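Long-range contacts in shikimate dehydrogenase (NADP(+)) (Peptoclostridium difficile, PDB 5DZS), which probably catalyses the reversible NADPH-linked reduction of 3-dehydroshikimate to shikimate, a step of chorismate and hence aromatic amino acid biosynthesis: residues Phe4-Glu9 with Asn59-Tyr64; Ala84-Leu89 with Asn99-Gly104; Gln117-Val122 with Lys174-Leu179. All blocks are in the same frame, centred on the assembly; numbering follows the deposited sequence.

Contact 1: residues Phe4-Glu9 with Asn59-Tyr64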
loop_
_atom_site.group_PDB
_atom_site.type_symbol
_atom_site.label_atom_id
_atom_site.label_comp_id
_atom_site.label_asym_id
_atom_site.label_seq_id
_atom_site.Cartn_x
_atom_site.Cartn_y
_atom_site.Cartn_z
ATOM N N PHE B 4 -11.568 -13.798 4.759
ATOM C CA PHE B 4 -10.765 -12.978 5.660
ATOM C C PHE B 4 -11.236 -13.238 7.087
ATOM O O PHE B 4 -12.327 -13.793 7.307
ATOM C CB PHE B 4 -10.984 -11.479 5.366
ATOM C CG PHE B 4 -10.645 -11.076 3.965
ATOM C CD1 PHE B 4 -11.539 -11.224 2.929
ATOM C CD2 PHE B 4 -9.387 -10.559 3.678
ATOM C CE1 PHE B 4 -11.176 -10.866 1.648
ATOM C CE2 PHE B 4 -9.029 -10.210 2.408
ATOM C CZ PHE B 4 -9.926 -10.353 1.390
ATOM N N GLY B 5 -10.461 -12.799 8.067
ATOM C CA GLY B 5 -10.936 -12.889 9.425
ATOM C C GLY B 5 -10.031 -12.268 10.439
ATOM O O GLY B 5 -9.011 -11.650 10.090
ATOM N N LEU B 6 -10.411 -12.451 11.691
ATOM C CA LEU B 6 -9.723 -11.886 12.838
ATOM C C LEU B 6 -9.181 -12.997 13.715
ATOM O O LEU B 6 -9.943 -13.850 14.183
ATOM C CB LEU B 6 -10.689 -11.020 13.655
ATOM C CG LEU B 6 -10.161 -10.454 14.979
ATOM C CD1 LEU B 6 -8.975 -9.537 14.772
ATOM C CD2 LEU B 6 -11.275 -9.767 15.748
ATOM N N VAL B 7 -7.862 -12.971 13.946
ATOM C CA VAL B 7 -7.196 -13.964 14.771
ATOM C C VAL B 7 -6.924 -13.419 16.173
ATOM O O VAL B 7 -6.303 -12.359 16.325
ATOM C CB VAL B 7 -5.874 -14.395 14.129
ATOM C CG1 VAL B 7 -5.069 -15.306 15.063
ATOM C CG2 VAL B 7 -6.135 -15.089 12.785
ATOM N N GLY B 8 -7.379 -14.143 17.188
ATOM C CA GLY B 8 -7.161 -13.750 18.582
ATOM C C GLY B 8 -7.543 -14.908 19.460
ATOM O O GLY B 8 -8.026 -15.918 18.971
ATOM N N GLU B 9 -7.363 -14.772 20.763
ATOM C CA GLU B 9 -7.644 -15.898 21.666
ATOM C C GLU B 9 -9.132 -16.011 22.023
ATOM O O GLU B 9 -9.718 -17.110 21.966
ATOM C CB GLU B 9 -6.775 -15.764 22.909
ATOM C CG GLU B 9 -6.851 -16.924 23.877
ATOM C CD GLU B 9 -5.994 -16.680 25.109
ATOM O OE1 GLU B 9 -5.658 -15.504 25.395
ATOM O OE2 GLU B 9 -5.659 -17.670 25.796
ATOM N N ASN B 59 -6.704 -10.096 10.194
ATOM C CA ASN B 59 -6.240 -9.212 11.230
ATOM C C ASN B 59 -5.776 -10.051 12.403
ATOM O O ASN B 59 -6.202 -11.194 12.576
ATOM C CB ASN B 59 -7.347 -8.272 11.668
ATOM C CG ASN B 59 -7.684 -7.252 10.617
ATOM O OD1 ASN B 59 -8.819 -7.186 10.146
ATOM N ND2 ASN B 59 -6.710 -6.454 10.232
ATOM N N VAL B 60 -4.913 -9.448 13.235
ATOM C CA VAL B 60 -4.383 -10.128 14.421
ATOM C C VAL B 60 -4.610 -9.184 15.581
ATOM O O VAL B 60 -4.289 -7.960 15.511
ATOM C CB VAL B 60 -2.878 -10.452 14.269
ATOM C CG1 VAL B 60 -2.354 -11.241 15.459
ATOM C CG2 VAL B 60 -2.623 -11.233 13.009
ATOM N N THR B 61 -5.159 -9.720 16.644
ATOM C CA THR B 61 -5.362 -8.955 17.861
ATOM C C THR B 61 -4.692 -9.649 19.055
ATOM O O THR B 61 -3.847 -10.565 18.912
ATOM C CB THR B 61 -6.841 -8.596 18.072
ATOM O OG1 THR B 61 -6.979 -7.659 19.166
ATOM C CG2 THR B 61 -7.672 -9.809 18.321
ATOM N N VAL B 62 -4.989 -9.155 20.246
ATOM C CA VAL B 62 -4.367 -9.701 21.445
ATOM C C VAL B 62 -4.658 -11.196 21.591
ATOM O O VAL B 62 -5.774 -11.648 21.311
ATOM C CB VAL B 62 -4.818 -8.905 22.686
ATOM C CG1 VAL B 62 -4.310 -7.486 22.590
ATOM C CG2 VAL B 62 -6.319 -8.938 22.844
ATOM N N PRO B 63 -3.687 -11.992 22.053
ATOM C CA PRO B 63 -2.355 -11.574 22.493
ATOM C C PRO B 63 -1.253 -11.969 21.520
ATOM O O PRO B 63 -0.129 -12.262 21.916
ATOM C CB PRO B 63 -2.199 -12.400 23.774
ATOM C CG PRO B 63 -2.829 -13.679 23.427
ATOM C CD PRO B 63 -3.993 -13.361 22.499
ATOM N N TYR B 64 -1.566 -11.873 20.231
ATOM C CA TYR B 64 -0.682 -12.433 19.208
ATOM C C TYR B 64 0.013 -11.440 18.298
ATOM O O TYR B 64 0.709 -11.873 17.386
ATOM C CB TYR B 64 -1.484 -13.413 18.311
ATOM C CG TYR B 64 -2.144 -14.567 19.052
ATOM C CD1 TYR B 64 -1.429 -15.305 19.975
ATOM C CD2 TYR B 64 -3.459 -14.932 18.815
ATOM C CE1 TYR B 64 -2.013 -16.359 20.647
ATOM C CE2 TYR B 64 -4.057 -15.986 19.481
ATOM C CZ TYR B 64 -3.326 -16.687 20.402
ATOM O OH TYR B 64 -3.869 -17.732 21.098
HETATM O O HOH W 1 -8.239 -12.051 21.921
#
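Most of strand 2-8 and the end of strand 57-60 run parallel, L6 level with N59 and V7 with V60, joined by three backbone hydrogen bonds: N59 N to G5 O (2.8 Å), V7 N to N59 O (2.8 Å) and T61 N to V7 O (2.9 Å). The first and last lie nearly along the C=O axis, whereas V7 N comes to its acceptor from above the carbonyl plane. On the face carrying L6 and N59, L6 has CG anti to the backbone N, and its CD1 reaches across to N59 CB at 3.7 Å and to T61 CG2 at 3.8 Å. The amide of N59 is bound outside the pair, OD1 by Y33 and ND2 by S243 and the carbonyl of N86. They are neighbours in the mixed sheet of the substrate-binding domain, between 31-37 and 87-91, and T61, just past 57-60, is a predicted shikimate ligand. On the other face V7 CG1 meets Y64 CD2 at 4.1 Å. Beyond the strands a cis peptide before P63 turns the chain, and P63 CD sits over the centre of the Y64 ring, 3.8 Å above its plane. E9, extended, crosses both residues, its CB 3.7 Å from P63 CD; its carboxylate forms a salt bridge with K40, while Y64 OH bonds to the carbonyl of I38. A water bridges V62 O and, weakly, E9 N.

Contact 2: residues Ala84-Leu89 with Asn99-Gly104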
loop_
_atom_site.group_PDB
_atom_site.type_symbol
_atom_site.label_atom_id
_atom_site.label_comp_id
_atom_site.label_asym_id
_atom_site.label_seq_id
_atom_site.Cartn_x
_atom_site.Cartn_y
_atom_site.Cartn_z
ATOM N N ALA B 84 5.212 -5.016 16.023
ATOM C CA ALA B 84 3.965 -5.801 16.095
ATOM C C ALA B 84 3.260 -5.735 14.758
ATOM O O ALA B 84 3.448 -4.754 14.012
ATOM C CB ALA B 84 3.052 -5.239 17.153
ATOM N N VAL B 85 2.426 -6.746 14.500
ATOM C CA VAL B 85 1.641 -6.862 13.290
ATOM C C VAL B 85 0.173 -7.050 13.615
ATOM O O VAL B 85 -0.158 -7.874 14.468
ATOM C CB VAL B 85 2.159 -8.048 12.453
ATOM C CG1 VAL B 85 1.152 -8.534 11.404
ATOM C CG2 VAL B 85 3.470 -7.648 11.806
ATOM N N ASN B 86 -0.723 -6.299 12.960
ATOM C CA ASN B 86 -2.166 -6.524 13.111
ATOM C C ASN B 86 -2.886 -6.839 11.814
ATOM O O ASN B 86 -4.098 -7.038 11.848
ATOM C CB ASN B 86 -2.838 -5.357 13.813
ATOM C CG ASN B 86 -2.980 -4.148 12.938
ATOM O OD1 ASN B 86 -2.449 -4.065 11.831
ATOM N ND2 ASN B 86 -3.734 -3.184 13.437
ATOM N N THR B 87 -2.157 -6.918 10.700
ATOM C CA THR B 87 -2.763 -7.153 9.381
ATOM C C THR B 87 -1.812 -8.045 8.598
ATOM O O THR B 87 -0.634 -7.706 8.463
ATOM C CB THR B 87 -3.013 -5.820 8.649
ATOM O OG1 THR B 87 -3.907 -4.998 9.427
ATOM C CG2 THR B 87 -3.605 -6.029 7.265
ATOM N N ILE B 88 -2.315 -9.161 8.095
ATOM C CA ILE B 88 -1.522 -10.099 7.301
ATOM C C ILE B 88 -2.177 -10.268 5.923
ATOM O O ILE B 88 -3.424 -10.389 5.840
ATOM C CB ILE B 88 -1.421 -11.474 7.993
ATOM C CG1 ILE B 88 -0.620 -11.346 9.302
ATOM C CG2 ILE B 88 -0.796 -12.547 7.091
ATOM C CD1 ILE B 88 -0.631 -12.570 10.195
ATOM N N LEU B 89 -1.365 -10.311 4.882
ATOM C CA LEU B 89 -1.808 -10.515 3.499
ATOM C C LEU B 89 -1.097 -11.751 2.950
ATOM O O LEU B 89 0.126 -11.882 3.077
ATOM C CB LEU B 89 -1.434 -9.314 2.647
ATOM C CG LEU B 89 -1.624 -9.447 1.129
ATOM C CD1 LEU B 89 -3.045 -9.740 0.677
ATOM C CD2 LEU B 89 -1.121 -8.173 0.467
ATOM N N ASN B 99 1.085 -3.073 9.982
ATOM C CA ASN B 99 0.499 -2.583 11.217
ATOM C C ASN B 99 -0.245 -1.311 10.962
ATOM O O ASN B 99 0.362 -0.272 10.645
ATOM C CB ASN B 99 1.557 -2.389 12.278
ATOM C CG ASN B 99 0.942 -2.054 13.621
ATOM O OD1 ASN B 99 0.085 -1.158 13.703
ATOM N ND2 ASN B 99 1.357 -2.746 14.657
ATOM N N THR B 100 -1.557 -1.358 11.102
ATOM C CA THR B 100 -2.330 -0.164 10.934
ATOM C C THR B 100 -2.561 0.586 12.273
ATOM O O THR B 100 -3.322 1.580 12.270
ATOM C CB THR B 100 -3.664 -0.526 10.430
ATOM O OG1 THR B 100 -4.305 -1.290 11.479
ATOM C CG2 THR B 100 -3.579 -1.317 9.092
ATOM N N ASP B 101 -1.945 0.167 13.396
ATOM C CA ASP B 101 -2.183 0.857 14.704
ATOM C C ASP B 101 -1.757 2.334 14.750
ATOM O O ASP B 101 -2.482 3.176 15.327
ATOM C CB ASP B 101 -1.547 0.101 15.903
ATOM C CG ASP B 101 -2.407 -1.052 16.411
ATOM O OD1 ASP B 101 -3.606 -1.100 16.090
ATOM O OD2 ASP B 101 -1.881 -1.907 17.171
ATOM N N TYR B 102 -0.581 2.664 14.222
ATOM C CA TYR B 102 -0.130 4.062 14.182
ATOM C C TYR B 102 -1.109 4.871 13.319
ATOM O O TYR B 102 -1.539 5.951 13.715
ATOM C CB TYR B 102 1.309 4.136 13.633
ATOM C CG TYR B 102 1.996 5.483 13.593
ATOM C CD1 TYR B 102 1.684 6.425 12.604
ATOM C CD2 TYR B 102 3.026 5.775 14.462
ATOM C CE1 TYR B 102 2.340 7.634 12.536
ATOM C CE2 TYR B 102 3.700 6.984 14.389
ATOM C CZ TYR B 102 3.344 7.909 13.420
ATOM O OH TYR B 102 4.014 9.107 13.352
ATOM N N PHE B 103 -1.459 4.343 12.148
ATOM C CA PHE B 103 -2.402 5.018 11.242
ATOM C C PHE B 103 -3.765 5.306 11.877
ATOM O O PHE B 103 -4.272 6.442 11.788
ATOM C CB PHE B 103 -2.598 4.219 9.947
ATOM C CG PHE B 103 -3.788 4.666 9.166
ATOM C CD1 PHE B 103 -3.681 5.696 8.238
ATOM C CD2 PHE B 103 -5.031 4.122 9.413
ATOM C CE1 PHE B 103 -4.801 6.140 7.547
ATOM C CE2 PHE B 103 -6.148 4.566 8.732
ATOM C CZ PHE B 103 -6.030 5.579 7.799
ATOM N N GLY B 104 -4.336 4.300 12.548
ATOM C CA GLY B 104 -5.640 4.439 13.185
ATOM C C GLY B 104 -5.617 5.458 14.310
ATOM O O GLY B 104 -6.599 6.196 14.491
HETATM O O HOH W 2 -5.029 -3.651 16.226
HETATM O O HOH W 3 -5.816 -3.263 10.728
#
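A single carboxamide, that of N86, ties the start of a strand to the start of a helix with both of its ends. Its CG lies in the crowded position between the backbone N and the carbonyl carbon (chi1 74°), which directs the amide at T100. OD1 accepts from T100 N at 2.9 Å, and also from the hydroxyl of its own neighbour, T87 OG1, at 3.0 Å; both donors stand above the carbonyl plane. ND2 gives a hydrogen to T100 OG1 at 2.8 Å, with the hydroxyl close to the amide plane. T100 thus meets N86 through its backbone N-H and its hydroxyl, and these two bonds with that from T87 should fix the amide against rotation. T100 occupies the N-cap position of helix 101-111. Just before it, the N99 carboxamide closes an Asx turn, OD1 taking D101 N at a very short 2.4 Å, while ND2 donates almost straight to A84 O at 3.0 Å. That donor stands well above the A84 carbonyl plane, although the acceptor lies in the plane of the N99 amide. N86 and T87 together face Y98 in a classic beta bulge at the root of the hairpin formed by strands 87-91 and 94-98. N86 and D101 are predicted shikimate ligands, which is consistent with the junction lining the substrate pocket. A water accepts from N86 ND2 and donates to D101 OD1, and a second water links T87 OG1 with T100 OG1. D101 OD1 is bound by Q239, and OD2 forms a salt bridge with K65, the predicted catalytic residue; the neighbouring ammonium group would favour a charged carboxylate.

Contact 3: residues Gln117-Val122 with Lys174-Leu179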
loop_
_atom_site.group_PDB
_atom_site.type_symbol
_atom_site.label_atom_id
_atom_site.label_comp_id
_atom_site.label_asym_id
_atom_site.label_seq_id
_atom_site.Cartn_x
_atom_site.Cartn_y
_atom_site.Cartn_z
ATOM N N GLN B 117 1.165 17.808 20.604
ATOM C CA GLN B 117 2.353 18.669 20.599
ATOM C C GLN B 117 2.601 19.323 21.955
ATOM O O GLN B 117 1.730 20.006 22.485
ATOM C CB GLN B 117 2.188 19.763 19.533
ATOM C CG GLN B 117 3.272 20.834 19.520
ATOM C CD GLN B 117 4.654 20.281 19.231
ATOM O OE1 GLN B 117 4.799 19.275 18.541
ATOM N NE2 GLN B 117 5.681 20.954 19.741
ATOM N N GLY B 118 3.793 19.105 22.506
ATOM C CA GLY B 118 4.189 19.693 23.785
ATOM C C GLY B 118 3.388 19.273 25.006
ATOM O O GLY B 118 3.467 19.921 26.052
ATOM N N LYS B 119 2.632 18.180 24.898
ATOM C CA LYS B 119 1.813 17.730 26.023
ATOM C C LYS B 119 2.458 16.607 26.833
ATOM O O LYS B 119 3.543 16.128 26.510
ATOM C CB LYS B 119 0.430 17.331 25.532
ATOM C CG LYS B 119 -0.338 18.525 25.001
ATOM C CD LYS B 119 -1.768 18.177 24.665
ATOM C CE LYS B 119 -2.500 19.414 24.166
ATOM N NZ LYS B 119 -3.867 19.088 23.678
ATOM N N VAL B 120 1.793 16.237 27.921
ATOM C CA VAL B 120 2.247 15.162 28.794
ATOM C C VAL B 120 1.206 14.064 28.671
ATOM O O VAL B 120 0.009 14.322 28.815
ATOM C CB VAL B 120 2.347 15.611 30.271
ATOM C CG1 VAL B 120 2.787 14.450 31.162
ATOM C CG2 VAL B 120 3.303 16.787 30.415
ATOM N N ALA B 121 1.653 12.845 28.381
ATOM C CA ALA B 121 0.734 11.720 28.225
ATOM C C ALA B 121 1.229 10.479 28.930
ATOM O O ALA B 121 2.438 10.276 29.124
ATOM C CB ALA B 121 0.503 11.417 26.750
ATOM N N VAL B 122 0.266 9.650 29.309
ATOM C CA VAL B 122 0.528 8.381 29.930
ATOM C C VAL B 122 -0.197 7.320 29.121
ATOM O O VAL B 122 -1.376 7.480 28.797
ATOM C CB VAL B 122 0.008 8.324 31.375
ATOM C CG1 VAL B 122 0.095 6.903 31.933
ATOM C CG2 VAL B 122 0.783 9.295 32.240
ATOM N N LYS B 174 0.695 13.922 36.981
ATOM C CA LYS B 174 -0.354 14.786 36.469
ATOM C C LYS B 174 0.001 15.084 35.008
ATOM O O LYS B 174 1.148 15.405 34.697
ATOM C CB LYS B 174 -0.441 16.075 37.289
ATOM C CG LYS B 174 -0.514 15.832 38.796
ATOM C CD LYS B 174 -0.535 17.110 39.628
ATOM C CE LYS B 174 -1.907 17.772 39.693
ATOM N NZ LYS B 174 -2.407 18.302 38.396
ATOM N N GLY B 175 -0.969 14.962 34.110
ATOM C CA GLY B 175 -0.711 15.226 32.699
ATOM C C GLY B 175 -1.940 15.615 31.907
ATOM O O GLY B 175 -3.022 15.802 32.460
ATOM N N ASP B 176 -1.758 15.733 30.598
ATOM C CA ASP B 176 -2.836 16.101 29.686
ATOM C C ASP B 176 -3.677 14.909 29.252
ATOM O O ASP B 176 -4.901 14.928 29.359
ATOM C CB ASP B 176 -2.244 16.743 28.427
ATOM C CG ASP B 176 -1.538 18.045 28.721
ATOM O OD1 ASP B 176 -2.242 19.037 28.991
ATOM O OD2 ASP B 176 -0.289 18.085 28.658
ATOM N N ILE B 177 -3.004 13.872 28.759
ATOM C CA ILE B 177 -3.667 12.709 28.183
ATOM C C ILE B 177 -3.341 11.387 28.860
ATOM O O ILE B 177 -2.185 11.113 29.190
ATOM C CB ILE B 177 -3.231 12.552 26.705
ATOM C CG1 ILE B 177 -3.687 13.759 25.878
ATOM C CG2 ILE B 177 -3.765 11.257 26.105
ATOM C CD1 ILE B 177 -2.979 13.882 24.543
ATOM N N ILE B 178 -4.374 10.585 29.087
ATOM C CA ILE B 178 -4.187 9.220 29.566
ATOM C C ILE B 178 -4.891 8.313 28.553
ATOM O O ILE B 178 -6.093 8.460 28.268
ATOM C CB ILE B 178 -4.633 9.005 31.029
ATOM C CG1 ILE B 178 -4.239 7.595 31.503
ATOM C CG2 ILE B 178 -6.120 9.276 31.218
ATOM C CD1 ILE B 178 -4.388 7.399 33.001
ATOM N N LEU B 179 -4.121 7.377 28.018
ATOM C CA LEU B 179 -4.598 6.471 26.979
ATOM C C LEU B 179 -4.568 5.024 27.472
ATOM O O LEU B 179 -3.524 4.527 27.950
ATOM C CB LEU B 179 -3.757 6.670 25.728
ATOM C CG LEU B 179 -4.142 5.844 24.480
ATOM C CD1 LEU B 179 -3.790 6.577 23.200
ATOM C CD2 LEU B 179 -3.513 4.460 24.499
#
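Backbone hydrogen bonds carry most of this contact, in which strand 120-122 and strand 177-179 run parallel with their axes 21° apart. I177 O accepts from V122 N at 2.9 Å, and V122 O from L179 N at 2.9 Å, the latter nearly along the C=O axis. At the entry to the ladder V120 O takes two donors: I177 N at 3.0 Å, in the carbonyl plane, and D176 N at 2.9 Å, more bent and above that plane. One side-chain bond completes the entry. D176, with CG beside its own backbone N (chi1 -64°), offers the anti lone pair of OD2 to V120 N at 2.9 Å, so V120 is held through both its N-H and its carbonyl by one residue. The aliphatic part of K119 crosses the D176 carboxylate at about a right angle, CB lying 3.3 Å from OD2; its ammonium group stays apart from the acid. Among apolar contacts, A121 CB packs on I177 CB at 3.9 Å on one face of the sheet, and V122 CB approaches I178 CG1 on the other. V120 CG1 rests near the CA of G175. L179 lies close to L209, a predicted NADP(+) ligand. The two strands are the middle of the six-stranded parallel sheet of the Rossmann-like NADP-binding domain, where strand 144-149 flanks 120-124 and strand 205-208 flanks 177-180.

How the contacts relate
From the N terminus, contact 1 comes first, closing a loop through helix 16-27, strand 31-37 and helix 46-53 to pair the first strand with 57-60. Contact 2 follows with a much shorter loop, a hairpin that leads into helix 101-111. This helix is followed by strand 120-124, where contact 3 opens the longest closure and joins two central strands of the second sheet. The three loops stand in series, neither nesting nor crossing. Contacts 1 and 2 touch in the substrate-binding sheet, where V60 N probably bonds to N86 O; contact 3 lies in the other domain, its centre about 29 Å from that of contact 1 and 24 Å from that of contact 2.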